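Capsule biosynthesis protein CapD proenzyme (Bacillus anthracis, PDB 3G9K) cleaves the poly-gamma-D-glutamate capsule and transfers it to the amino group of meso-diaminopimelic acid in peptidoglycan, releasing shorter capsule fragments that help escape host defences. Local coordinates at residues T244-Q247 with M248-A252; I274-I277 with A278-R282; N297-S301 with D302-S306. All coordinates share one frame; numbering follows the deposited sequence.

Contact 1 of 3, residues T244-Q247 with M248-A252; sequences TLLQ and MLKLA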
loop_
_atom_site.group_PDB
_atom_site.type_symbol
_atom_site.label_atom_id
_atom_site.label_comp_id
_atom_site.label_asym_id
_atom_site.label_seq_id
_atom_site.Cartn_x
_atom_site.Cartn_y
_atom_site.Cartn_z
ATOM N N THR A 244 7.147 -2.414 13.512
ATOM C CA THR A 244 6.864 -3.843 13.608
ATOM C C THR A 244 7.589 -4.624 12.522
ATOM O O THR A 244 8.145 -5.662 12.786
ATOM C CB THR A 244 5.357 -4.102 13.536
ATOM O OG1 THR A 244 4.702 -3.376 14.578
ATOM C CG2 THR A 244 5.032 -5.589 13.687
ATOM N N LEU A 245 7.574 -4.116 11.294
ATOM C CA LEU A 245 8.233 -4.804 10.183
ATOM C C LEU A 245 9.730 -4.894 10.407
ATOM O O LEU A 245 10.319 -5.965 10.253
ATOM C CB LEU A 245 7.944 -4.069 8.866
ATOM C CG LEU A 245 8.797 -4.444 7.658
ATOM C CD1 LEU A 245 8.811 -5.952 7.374
ATOM C CD2 LEU A 245 8.273 -3.637 6.450
ATOM N N LEU A 246 10.341 -3.784 10.821
ATOM C CA LEU A 246 11.790 -3.748 11.039
ATOM C C LEU A 246 12.271 -4.593 12.251
ATOM O O LEU A 246 13.319 -5.225 12.200
ATOM C CB LEU A 246 12.248 -2.299 11.241
ATOM C CG LEU A 246 13.534 -1.839 10.560
ATOM C CD1 LEU A 246 14.012 -0.514 11.154
ATOM C CD2 LEU A 246 14.617 -2.877 10.479
ATOM N N GLN A 247 11.524 -4.544 13.340
ATOM C CA GLN A 247 11.714 -5.481 14.441
ATOM C C GLN A 247 11.724 -6.951 13.986
ATOM O O GLN A 247 12.623 -7.723 14.366
ATOM C CB GLN A 247 10.605 -5.298 15.484
ATOM C CG GLN A 247 10.710 -4.018 16.275
ATOM C CD GLN A 247 9.524 -3.797 17.199
ATOM O OE1 GLN A 247 8.461 -4.412 17.034
ATOM N NE2 GLN A 247 9.709 -2.917 18.210
HETATM N N MSE A 248 10.743 -7.315 13.206
HETATM C CA MSE A 248 10.638 -8.670 12.668
HETATM C C MSE A 248 11.806 -9.038 11.747
HETATM O O MSE A 248 12.325 -10.153 11.822
HETATM C CB MSE A 248 9.308 -8.872 11.950
HETATM C CG MSE A 248 8.111 -9.002 12.873
HETATM SE SE MSE A 248 6.436 -9.300 11.988
HETATM C CE MSE A 248 6.849 -10.898 10.997
ATOM N N LEU A 249 12.184 -8.114 10.862
ATOM C CA LEU A 249 13.350 -8.324 10.011
ATOM C C LEU A 249 14.602 -8.533 10.870
ATOM O O LEU A 249 15.376 -9.441 10.604
ATOM C CB LEU A 249 13.570 -7.143 9.063
ATOM C CG LEU A 249 12.533 -6.934 7.936
ATOM C CD1 LEU A 249 12.768 -5.581 7.276
ATOM C CD2 LEU A 249 12.562 -8.075 6.871
ATOM N N LYS A 250 14.788 -7.670 11.874
ATOM C CA LYS A 250 15.969 -7.732 12.739
ATOM C C LYS A 250 15.965 -8.996 13.614
ATOM O O LYS A 250 16.997 -9.670 13.727
ATOM C CB LYS A 250 16.098 -6.466 13.563
ATOM C CG LYS A 250 16.465 -5.244 12.746
ATOM C CD LYS A 250 16.648 -4.034 13.630
ATOM C CE LYS A 250 17.997 -4.086 14.366
ATOM N NZ LYS A 250 19.172 -3.750 13.508
ATOM N N LEU A 251 14.816 -9.325 14.198
ATOM C CA LEU A 251 14.612 -10.625 14.847
ATOM C C LEU A 251 14.944 -11.836 13.949
ATOM O O LEU A 251 15.585 -12.785 14.406
ATOM C CB LEU A 251 13.180 -10.729 15.385
ATOM C CG LEU A 251 12.893 -9.947 16.690
ATOM C CD1 LEU A 251 11.389 -9.760 16.962
ATOM C CD2 LEU A 251 13.581 -10.677 17.867
ATOM N N ALA A 252 14.503 -11.825 12.678
ATOM C CA ALA A 252 14.779 -12.933 11.760
ATOM C C ALA A 252 16.265 -13.034 11.404
ATOM O O ALA A 252 16.808 -14.131 11.287
ATOM C CB ALA A 252 13.907 -12.809 10.491
#
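Leu245 and Leu249 form the apolar pair of this helical turn: CD1 of Leu245 lies 3.9 Å from CG of Leu249, the two side chains meeting at a slant. The CB bond of Leu245 points away from Leu249, but CG lies anti to the backbone N (chi1 166°) and the branch folds back to touch it. Next to this pair, CD2 of Leu246 comes within 3.8 Å of CG of Lys250, and these two run alongside each other in the same direction.

Both pairs belong to helix 242-254, in the larger chain of a gamma-glutamyltransferase of the Ntn-hydrolase clan. Its backbone bonds are regular: Met248 N to Thr244 O is 3.1 Å, Leu249 N to Leu245 O 2.9 Å, and Leu251 N to Gln247 O 2.7 Å, the last nearly straight at 170°.

The polar ends lead elsewhere. Lys250 NZ makes a salt bridge with Asp302 and a hydrogen bond to Asn227 O, while Gln247 NE2 donates to Met299 O. Leu245, Met248 and Leu249 pack on Thr63, Thr87 and Leu90 of the other chain of the assembly, in that order.

Contact 2 of 3, residues I274-I277 with A278-R282; sequences ISRI and AYQDR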
loop_
_atom_site.group_PDB
_atom_site.type_symbol
_atom_site.label_atom_id
_atom_site.label_comp_id
_atom_site.label_asym_id
_atom_site.label_seq_id
_atom_site.Cartn_x
_atom_site.Cartn_y
_atom_site.Cartn_z
ATOM N N ILE A 274 8.527 -15.007 15.904
ATOM C CA ILE A 274 9.017 -13.636 15.654
ATOM C C ILE A 274 7.871 -12.637 15.466
ATOM O O ILE A 274 7.937 -11.510 15.967
ATOM C CB ILE A 274 9.966 -13.593 14.419
ATOM C CG1 ILE A 274 11.284 -14.314 14.726
ATOM C CG2 ILE A 274 10.263 -12.146 13.997
ATOM C CD1 ILE A 274 12.139 -14.631 13.513
ATOM N N SER A 275 6.817 -13.053 14.758
ATOM C CA SER A 275 5.683 -12.176 14.508
ATOM C C SER A 275 4.836 -11.928 15.759
ATOM O O SER A 275 4.398 -10.818 15.980
ATOM C CB SER A 275 4.808 -12.690 13.360
ATOM O OG SER A 275 4.347 -13.993 13.601
ATOM N N ARG A 276 4.587 -12.944 16.579
ATOM C CA ARG A 276 3.783 -12.679 17.780
ATOM C C ARG A 276 4.584 -11.850 18.791
ATOM O O ARG A 276 4.029 -10.974 19.417
ATOM C CB ARG A 276 3.161 -13.945 18.379
ATOM C CG ARG A 276 4.108 -14.908 18.983
ATOM C CD ARG A 276 3.500 -15.679 20.178
ATOM N NE ARG A 276 4.602 -16.448 20.747
ATOM C CZ ARG A 276 4.922 -17.696 20.403
ATOM N NH1 ARG A 276 4.169 -18.394 19.569
ATOM N NH2 ARG A 276 5.983 -18.279 20.946
ATOM N N ILE A 277 5.894 -12.054 18.884
ATOM C CA ILE A 277 6.716 -11.164 19.711
ATOM C C ILE A 277 6.513 -9.711 19.282
ATOM O O ILE A 277 6.140 -8.865 20.076
ATOM C CB ILE A 277 8.219 -11.485 19.632
ATOM C CG1 ILE A 277 8.522 -12.815 20.333
ATOM C CG2 ILE A 277 9.018 -10.388 20.315
ATOM C CD1 ILE A 277 9.948 -13.336 20.105
ATOM N N ALA A 278 6.739 -9.437 18.003
ATOM C CA ALA A 278 6.628 -8.076 17.498
ATOM C C ALA A 278 5.201 -7.528 17.606
ATOM O O ALA A 278 5.016 -6.374 17.993
ATOM C CB ALA A 278 7.125 -8.006 16.068
ATOM N N TYR A 279 4.198 -8.338 17.263
ATOM C CA TYR A 279 2.803 -7.887 17.351
ATOM C C TYR A 279 2.437 -7.569 18.794
ATOM O O TYR A 279 1.725 -6.597 19.063
ATOM C CB TYR A 279 1.828 -8.919 16.801
ATOM C CG TYR A 279 1.694 -8.925 15.277
ATOM C CD1 TYR A 279 0.435 -8.886 14.674
ATOM C CD2 TYR A 279 2.820 -8.971 14.449
ATOM C CE1 TYR A 279 0.302 -8.906 13.294
ATOM C CE2 TYR A 279 2.694 -8.988 13.056
ATOM C CZ TYR A 279 1.439 -8.967 12.488
ATOM O OH TYR A 279 1.303 -8.983 11.113
ATOM N N GLN A 280 2.933 -8.385 19.722
ATOM C CA GLN A 280 2.748 -8.109 21.149
ATOM C C GLN A 280 3.292 -6.731 21.533
ATOM O O GLN A 280 2.576 -5.896 22.103
ATOM C CB GLN A 280 3.439 -9.185 21.987
ATOM C CG GLN A 280 2.672 -10.490 22.051
ATOM C CD GLN A 280 3.343 -11.514 22.948
ATOM O OE1 GLN A 280 4.401 -11.246 23.553
ATOM N NE2 GLN A 280 2.738 -12.696 23.041
ATOM N N ASP A 281 4.563 -6.513 21.212
ATOM C CA ASP A 281 5.252 -5.246 21.455
ATOM C C ASP A 281 4.479 -4.026 20.920
ATOM O O ASP A 281 4.475 -2.963 21.544
ATOM C CB ASP A 281 6.642 -5.298 20.800
ATOM C CG ASP A 281 7.661 -4.451 21.523
ATOM O OD1 ASP A 281 8.328 -4.979 22.431
ATOM O OD2 ASP A 281 7.813 -3.265 21.176
ATOM N N ARG A 282 3.849 -4.175 19.753
ATOM C CA ARG A 282 3.010 -3.121 19.177
ATOM C C ARG A 282 1.771 -2.919 20.025
ATOM O O ARG A 282 1.318 -1.795 20.216
ATOM C CB ARG A 282 2.590 -3.506 17.757
ATOM C CG ARG A 282 1.822 -2.450 16.974
ATOM C CD ARG A 282 1.525 -3.025 15.593
ATOM N NE ARG A 282 0.716 -2.165 14.732
ATOM C CZ ARG A 282 -0.612 -2.196 14.648
ATOM N NH1 ARG A 282 -1.223 -1.385 13.796
ATOM N NH2 ARG A 282 -1.336 -3.021 15.401
#
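Helix 264-284, a long helix of the gamma-glutamyltransferase fold, supplies this contact, in which Ile274 to Ile277 hand their carbonyls to Ala278 to Asp281 on the next turn. The bond from Ala278 N to Ile274 O is 3.1 Å. Gln280 N reaches Arg276 O at 2.8 Å. Asp281 N meets Ile277 O at 3.1 Å, nearly straight at 174°. Tyr279 N also bonds to Ser275 O, although the place of that oxygen is less certain.

Where side chain meets side chain, the touches are looser. The ring of Tyr279 extends past Ser275, whose CB sits 4.3 Å from CE2 of the tyrosine, and NE2 of Gln280 lies 4.2 Å from CD of Arg276. Packing on the carbonyls is closer. Gln280 keeps CG beside its own backbone N (chi1 -77°), which sets that carbon 3.0 Å from Arg276 O before the extended chain takes the amide out along the arginine, and Ala278 puts its CB 3.6 Å from Ile274 O.

The polar ends look outside the two segments. Ser275 OG is hydrogen-bonded to the carbonyls of Met271 and Glu272, Arg276 NH1 makes a salt bridge with Glu272, and Asp281 OD2 meets Tyr304 OH in a probable hydrogen bond. From the other chain of the assembly, Phe59 stacks on the ring of Tyr279 and forms a cation-pi contact with Arg282, while Asn80 O of that chain hydrogen-bonds to Tyr279 OH. Ile274, Ala278 and Asp281 pack on helix 242-254, and Arg282 touches both that helix and the other chain, so this stretch is wedged between the two.

Contact 3 of 3, residues N297-S301 with D302-S306; sequences NKMVS and DKYIS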
loop_
_atom_site.group_PDB
_atom_site.type_symbol
_atom_site.label_atom_id
_atom_site.label_comp_id
_atom_site.label_asym_id
_atom_site.label_seq_id
_atom_site.Cartn_x
_atom_site.Cartn_y
_atom_site.Cartn_z
ATOM N N ASN A 297 12.754 5.178 16.497
ATOM C CA ASN A 297 14.113 4.743 16.168
ATOM C C ASN A 297 14.733 3.880 17.261
ATOM O O ASN A 297 15.524 2.966 16.989
ATOM C CB ASN A 297 15.014 5.941 15.915
ATOM C CG ASN A 297 14.737 6.624 14.601
ATOM O OD1 ASN A 297 13.888 6.198 13.818
ATOM N ND2 ASN A 297 15.470 7.703 14.344
ATOM N N LYS A 298 14.366 4.180 18.500
ATOM C CA LYS A 298 14.822 3.424 19.641
ATOM C C LYS A 298 14.090 2.076 19.704
ATOM O O LYS A 298 14.645 1.086 20.165
ATOM C CB LYS A 298 14.649 4.256 20.921
ATOM C CG LYS A 298 15.450 5.580 20.878
ATOM C CD LYS A 298 15.232 6.488 22.113
ATOM C CE LYS A 298 15.896 7.871 21.920
ATOM N NZ LYS A 298 16.927 8.190 22.976
HETATM N N MSE A 299 12.901 2.025 19.188
HETATM C CA MSE A 299 12.137 0.776 19.166
HETATM C C MSE A 299 12.629 -0.230 18.107
HETATM O O MSE A 299 12.216 -1.390 18.107
HETATM C CB MSE A 299 10.653 1.066 18.962
HETATM C CG MSE A 299 9.982 1.778 20.120
HETATM SE SE MSE A 299 8.067 1.936 19.801
HETATM C CE MSE A 299 7.522 0.139 20.296
ATOM N N VAL A 300 13.481 0.189 17.186
ATOM C CA VAL A 300 14.053 -0.688 16.132
ATOM C C VAL A 300 15.587 -0.838 16.267
ATOM O O VAL A 300 16.272 -1.382 15.373
ATOM C CB VAL A 300 13.688 -0.139 14.733
ATOM C CG1 VAL A 300 12.174 -0.133 14.549
ATOM C CG2 VAL A 300 14.246 1.264 14.565
ATOM N N SER A 301 16.121 -0.341 17.387
ATOM C CA SER A 301 17.552 -0.388 17.677
ATOM C C SER A 301 17.990 -1.802 18.052
ATOM O O SER A 301 17.214 -2.569 18.625
ATOM C CB SER A 301 17.881 0.568 18.849
ATOM O OG SER A 301 17.306 0.099 20.063
ATOM N N ASP A 302 19.244 -2.134 17.754
ATOM C CA ASP A 302 19.797 -3.441 18.149
ATOM C C ASP A 302 19.540 -3.760 19.625
ATOM O O ASP A 302 19.227 -4.902 19.976
ATOM C CB ASP A 302 21.302 -3.523 17.871
ATOM C CG ASP A 302 21.628 -3.600 16.393
ATOM O OD1 ASP A 302 20.839 -4.206 15.639
ATOM O OD2 ASP A 302 22.689 -3.066 15.983
ATOM N N LYS A 303 19.645 -2.745 20.480
ATOM C CA LYS A 303 19.487 -2.955 21.923
ATOM C C LYS A 303 18.034 -3.203 22.316
ATOM O O LYS A 303 17.751 -4.005 23.207
ATOM C CB LYS A 303 20.082 -1.783 22.722
ATOM C CG LYS A 303 21.601 -1.941 23.030
ATOM C CD LYS A 303 21.962 -1.319 24.383
ATOM C CE LYS A 303 23.477 -1.236 24.632
ATOM N NZ LYS A 303 23.794 -0.927 26.070
ATOM N N TYR A 304 17.102 -2.536 21.643
ATOM C CA TYR A 304 15.692 -2.811 21.888
ATOM C C TYR A 304 15.337 -4.226 21.426
ATOM O O TYR A 304 14.670 -4.957 22.155
ATOM C CB TYR A 304 14.790 -1.789 21.194
ATOM C CG TYR A 304 13.344 -1.885 21.625
ATOM C CD1 TYR A 304 12.854 -1.079 22.640
ATOM C CD2 TYR A 304 12.482 -2.801 21.042
ATOM C CE1 TYR A 304 11.543 -1.162 23.048
ATOM C CE2 TYR A 304 11.173 -2.902 21.445
ATOM C CZ TYR A 304 10.701 -2.080 22.450
ATOM O OH TYR A 304 9.381 -2.165 22.855
ATOM N N ILE A 305 15.775 -4.592 20.216
ATOM C CA ILE A 305 15.557 -5.947 19.676
ATOM C C ILE A 305 16.168 -7.012 20.618
ATOM O O ILE A 305 15.568 -8.073 20.830
ATOM C CB ILE A 305 16.099 -6.110 18.212
ATOM C CG1 ILE A 305 15.044 -5.668 17.175
ATOM C CG2 ILE A 305 16.441 -7.561 17.902
ATOM C CD1 ILE A 305 14.632 -4.228 17.273
ATOM N N SER A 306 17.349 -6.711 21.172
ATOM C CA SER A 306 18.006 -7.544 22.213
ATOM C C SER A 306 17.077 -7.930 23.347
ATOM O O SER A 306 17.072 -9.084 23.791
ATOM C CB SER A 306 19.181 -6.798 22.853
ATOM O OG SER A 306 20.341 -6.887 22.062
#
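Tyr304 holds CG anti to its own N (chi1 -169°), swinging the ring back toward Met299, while Ser301 turns OG into the crowded position between N and the carbonyl carbon (chi1 67°), where it can face the first turn of the helix ahead. The ring receives the CA of Met299 over one face, 4.0 Å from the ring centroid and 17° off the normal: a CH-pi contact, offset toward the rim. The two side chains lie alongside each other, and Met299 CE ends 3.9 Å from Tyr304 OH, the hydroxyl that probably bonds to Asp281.

Ser301 is the N-cap of helix 302-306. Its OG accepts from Tyr304 N at 3.1 Å and donates to Lys298 O at 2.8 Å, tying the end of the preceding turn to the start of this helix. The backbone bond from Ile305 N to Ser301 O, 2.9 Å long, is almost straight. Ile305 CD1 curls back to 3.7 Å from Val300 C. At the far end, Ser306 N and Ser306 OG grip Asp302 O from opposite faces of its plane.

With Lys250 beside it and the amino end of a short helix at hand, the Asp302 carboxylate would probably be stabilised in its charged form.

Overall arrangement
Contacts 1 and 2 lie on successive helices, 242-254 and 264-284, with centres about 9 Å apart. They pack together, with Met248 CG 3.5 Å from Ala278 CB. Contact 3, its centre about 10 Å from that of contact 1 and about 13 Å from that of contact 2, joins both through polar groups: Lys250 NZ to Asp302 OD1 at 2.7 Å, and Asp281 OD2 to Tyr304 OH at 2.5 Å, probably a hydrogen bond. Contacts 1 and 2 also meet the other chain, whereas contact 3 does not. In this family the nucleophile is the N-terminal threonine of the smaller chain; all three contacts lie in the larger chain, which does not carry that residue.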